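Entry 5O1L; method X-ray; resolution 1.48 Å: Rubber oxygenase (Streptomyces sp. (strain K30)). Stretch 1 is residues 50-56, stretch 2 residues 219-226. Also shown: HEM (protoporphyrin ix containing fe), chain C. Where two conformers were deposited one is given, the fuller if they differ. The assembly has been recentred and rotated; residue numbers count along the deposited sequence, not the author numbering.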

# COMPACT_ATOMS: atom_id res chain seq x y z
N ASP A 50 6.74 10.61 19.46
CA ASP A 50 7.44 9.98 18.34
C ASP A 50 6.77 8.66 17.88
O ASP A 50 6.70 7.68 18.63
CB ASP A 50 8.85 9.66 18.82
CG ASP A 50 9.76 9.12 17.75
OD1 ASP A 50 9.37 8.90 16.60
OD2 ASP A 50 10.94 8.84 18.16
N PRO A 51 6.31 8.64 16.61
CA PRO A 51 5.59 7.46 16.14
C PRO A 51 6.45 6.24 15.90
O PRO A 51 5.90 5.15 15.65
CB PRO A 51 4.95 7.95 14.86
CG PRO A 51 5.86 9.02 14.35
CD PRO A 51 6.39 9.67 15.59
N GLU A 52 7.77 6.37 16.03
CA GLU A 52 8.64 5.18 16.08
C GLU A 52 8.34 4.29 17.27
O GLU A 52 8.71 3.12 17.25
CB GLU A 52 10.13 5.60 16.05
CG GLU A 52 10.49 6.19 14.72
CD GLU A 52 10.81 5.19 13.65
OE1 GLU A 52 11.02 3.98 14.01
OE2 GLU A 52 10.94 5.59 12.47
N TYR A 53 7.71 4.85 18.30
CA TYR A 53 7.44 4.12 19.53
C TYR A 53 5.99 4.05 19.89
O TYR A 53 5.59 3.99 21.04
CB TYR A 53 8.30 4.69 20.68
CG TYR A 53 9.79 4.62 20.40
CD1 TYR A 53 10.49 3.44 20.64
CD2 TYR A 53 10.48 5.69 19.89
CE1 TYR A 53 11.87 3.37 20.48
CE2 TYR A 53 11.85 5.65 19.71
CZ TYR A 53 12.54 4.48 19.99
OH TYR A 53 13.91 4.41 19.79
N VAL A 54 5.18 4.06 18.84
CA VAL A 54 3.73 3.91 18.94
C VAL A 54 3.33 2.81 17.98
O VAL A 54 3.76 2.78 16.83
CB VAL A 54 2.99 5.23 18.64
CG1 VAL A 54 1.50 5.08 18.75
CG2 VAL A 54 3.49 6.41 19.50
N TRP A 55 2.49 1.90 18.45
CA TRP A 55 2.02 0.76 17.64
C TRP A 55 0.51 0.88 17.55
O TRP A 55 0.04 1.90 17.08
CB TRP A 55 2.61 -0.54 18.19
CG TRP A 55 4.11 -0.59 18.01
CD1 TRP A 55 4.78 -1.08 16.95
CD2 TRP A 55 5.10 -0.15 18.93
NE1 TRP A 55 6.13 -0.95 17.11
CE2 TRP A 55 6.35 -0.39 18.33
CE3 TRP A 55 5.05 0.44 20.21
CZ2 TRP A 55 7.56 -0.06 18.96
CZ3 TRP A 55 6.26 0.75 20.83
CH2 TRP A 55 7.47 0.49 20.20
N ASP A 56 -0.28 -0.06 18.05
CA ASP A 56 -1.75 0.03 18.03
C ASP A 56 -2.26 -0.31 19.44
O ASP A 56 -2.48 -1.46 19.78
CB ASP A 56 -2.33 -0.88 16.96
CG ASP A 56 -3.83 -0.66 16.70
OD1 ASP A 56 -4.51 -0.19 17.61
OD2 ASP A 56 -4.29 -0.99 15.59
CHA HEM C . -0.47 -7.95 6.30
CHB HEM C . -1.77 -3.89 4.22
CHC HEM C . 1.91 -1.65 6.31
CHD HEM C . 3.71 -5.90 7.51
C1A HEM C . -1.13 -6.99 5.62
C2A HEM C . -2.36 -7.27 4.92
C3A HEM C . -2.70 -6.13 4.30
C4A HEM C . -1.77 -5.15 4.63
CMA HEM C . -3.92 -5.99 3.41
CAA HEM C . -3.14 -8.60 4.85
CBA HEM C . -2.54 -9.50 3.75
CGA HEM C . -3.52 -10.55 3.38
O1A HEM C . -3.56 -11.49 4.18
O2A HEM C . -4.25 -10.41 2.32
C1B HEM C . -0.89 -2.90 4.65
C2B HEM C . -1.02 -1.54 4.25
C3B HEM C . -0.03 -0.87 4.82
C4B HEM C . 0.76 -1.83 5.58
CMB HEM C . -2.08 -0.94 3.35
CAB HEM C . 0.35 0.52 4.90
CBB HEM C . -0.31 1.63 4.29
C1C HEM C . 2.74 -2.62 6.84
C2C HEM C . 4.08 -2.31 7.32
C3C HEM C . 4.55 -3.54 7.67
C4C HEM C . 3.53 -4.51 7.32
CMC HEM C . 4.69 -0.95 7.50
CAC HEM C . 5.87 -3.86 8.22
CBC HEM C . 6.88 -3.02 8.69
C1D HEM C . 2.72 -6.83 7.27
C2D HEM C . 2.84 -8.26 7.61
C3D HEM C . 1.69 -8.84 7.28
C4D HEM C . 0.83 -7.78 6.77
CMD HEM C . 4.09 -8.85 8.13
CAD HEM C . 1.34 -10.34 7.40
CBD HEM C . 1.83 -11.03 6.14
CGD HEM C . 1.57 -12.54 6.27
O1D HEM C . 0.79 -13.04 5.43
O2D HEM C . 2.08 -13.26 7.16
NA HEM C . -0.80 -5.68 5.46
NB HEM C . 0.21 -3.00 5.41
NC HEM C . 2.42 -3.95 6.80
ND HEM C . 1.46 -6.57 6.84
FE HEM C . 0.82 -4.80 6.16
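Stretch 2 (219-226) KIPISQAD

Stretch 2 lies on stretch 1 as an irregular segment that becomes the first turn of a helix, and the two run in opposite senses where they touch: Trp 55 pairs with Ser 223 (CA to CA 4.7 Å) and Pro 51 with Ala 225 (CA to CA 5.0 Å). Residues 219-223 are loop, with Ile 222 at positive phi (61/57), and the helix starts at Gln 224 and continues beyond Asp 226. Stretch 1 is mostly loop, with a short 3-10 segment that includes Pro 51 and Glu 52. Together the two bury 492 Å².

Trp 55 gives the largest share, 131 Å². Its CA-to-CB bond points away from stretch 2, but the m rotamer (chi1 -66°, chi2 -90°) brings the indole back to the incoming loop. There Trp 55 NE1 donates a hydrogen bond to Ile 220 O at 3.0 Å, the N-H...O angle of 133° showing that it is bent. Ile 220, its CB directed toward stretch 1, covers one face of the indole: its CG2 stands 3.7 Å from the centroid of the five-membered ring of Trp 55, 17° off the normal, a CH-pi contact. Pro 221 O approaches the ring edge, 3.3 Å from Trp 55 CD1.

Gln 224, with 76 Å² covered, meets stretch 1 through both backbone and side chain. Gln 224 N donates to Val 54 O at 2.9 Å in a nearly straight bond (173°), and Gln 224 CG packs 3.5 Å from Val 54 CG1; Gln 224 CB lies 3.8 Å from Pro 51 CB.

Ala 225 (53 Å²) follows with a second backbone-to-backbone hydrogen bond, from its N to Pro 51 O at 3.2 Å. The small side chain of Ala 225 points toward stretch 1, its CB 4.1 Å from Pro 51 CG and 3.6 Å from Glu 52 OE2. The first helical residues thus give backbone N-H groups, which lack acceptors within a helix's first turn, to carbonyls of stretch 1.

Ser 223 caps that turn: Asp 226 N donates to Ser 223 OG at 3.1 Å, and Ser 223 N donates to Asp 226 OD2 at 3.0 Å. Water extends the contact. One molecule donates to Glu 52 O (2.8 Å) and Glu 52 OE1 (2.5 Å) and accepts from Ser 223 OG (2.6 Å); another joins Glu 52 OE2 (2.6 Å) to Asp 226 OD1 (2.9 Å). Beyond the contact, stretch 2 reaches the heme, with Ile 222 CG1 3.7 Å from HEM CAC.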

# COMPACT_ATOMS: atom_id res chain seq x y z
N LYS A 219 11.96 -3.29 18.79
CA LYS A 219 11.46 -4.38 19.63
C LYS A 219 10.17 -4.99 19.13
O LYS A 219 9.93 -6.21 19.32
CB LYS A 219 11.30 -3.92 21.08
CG LYS A 219 12.65 -3.61 21.77
CD LYS A 219 13.36 -4.91 22.18
CE LYS A 219 14.67 -4.72 22.91
NZ LYS A 219 15.71 -4.14 21.99
N ILE A 220 9.33 -4.18 18.45
CA ILE A 220 8.01 -4.63 18.01
C ILE A 220 7.87 -4.09 16.58
O ILE A 220 8.21 -2.91 16.35
CB ILE A 220 6.92 -3.96 18.87
CG1 ILE A 220 7.20 -4.22 20.38
CG2 ILE A 220 5.51 -4.32 18.40
CD1 ILE A 220 6.19 -3.59 21.29
N PRO A 221 7.44 -4.91 15.65
CA PRO A 221 7.40 -4.44 14.26
C PRO A 221 6.14 -3.57 14.01
O PRO A 221 5.21 -3.50 14.80
CB PRO A 221 7.23 -5.73 13.48
CG PRO A 221 6.41 -6.56 14.40
CD PRO A 221 6.96 -6.30 15.78
N ILE A 222 6.15 -2.96 12.84
CA ILE A 222 5.00 -2.25 12.30
C ILE A 222 4.59 -1.10 13.22
O ILE A 222 3.45 -1.00 13.69
CB ILE A 222 3.78 -3.15 11.94
CG1 ILE A 222 4.16 -4.53 11.41
CG2 ILE A 222 2.91 -2.41 10.91
CD1 ILE A 222 2.98 -5.40 11.13
N SER A 223 5.52 -0.21 13.48
CA SER A 223 5.17 1.01 14.22
C SER A 223 4.32 1.94 13.34
O SER A 223 4.23 1.73 12.13
CB SER A 223 6.44 1.77 14.66
OG SER A 223 7.09 2.29 13.53
N GLN A 224 3.69 2.91 13.96
CA GLN A 224 2.94 3.97 13.25
C GLN A 224 3.84 4.59 12.19
O GLN A 224 3.38 4.90 11.07
CB GLN A 224 2.49 5.06 14.23
CG GLN A 224 1.45 4.61 15.26
CD GLN A 224 0.06 4.66 14.74
OE1 GLN A 224 -0.76 3.76 15.03
NE2 GLN A 224 -0.22 5.64 13.94
N ALA A 225 5.08 4.89 12.57
CA ALA A 225 6.04 5.48 11.62
C ALA A 225 6.25 4.56 10.43
O ALA A 225 6.27 5.01 9.27
CB ALA A 225 7.37 5.81 12.32
N ASP A 226 6.41 3.27 10.69
CA ASP A 226 6.59 2.32 9.63
C ASP A 226 5.36 2.28 8.65
O ASP A 226 5.53 2.27 7.41
CB ASP A 226 6.79 0.89 10.19
CG ASP A 226 8.06 0.71 11.02
OD1 ASP A 226 9.05 1.38 10.70
OD2 ASP A 226 8.05 -0.26 11.83
O HOH W 1 9.42 2.14 14.75
O HOH W 2 9.75 4.17 10.62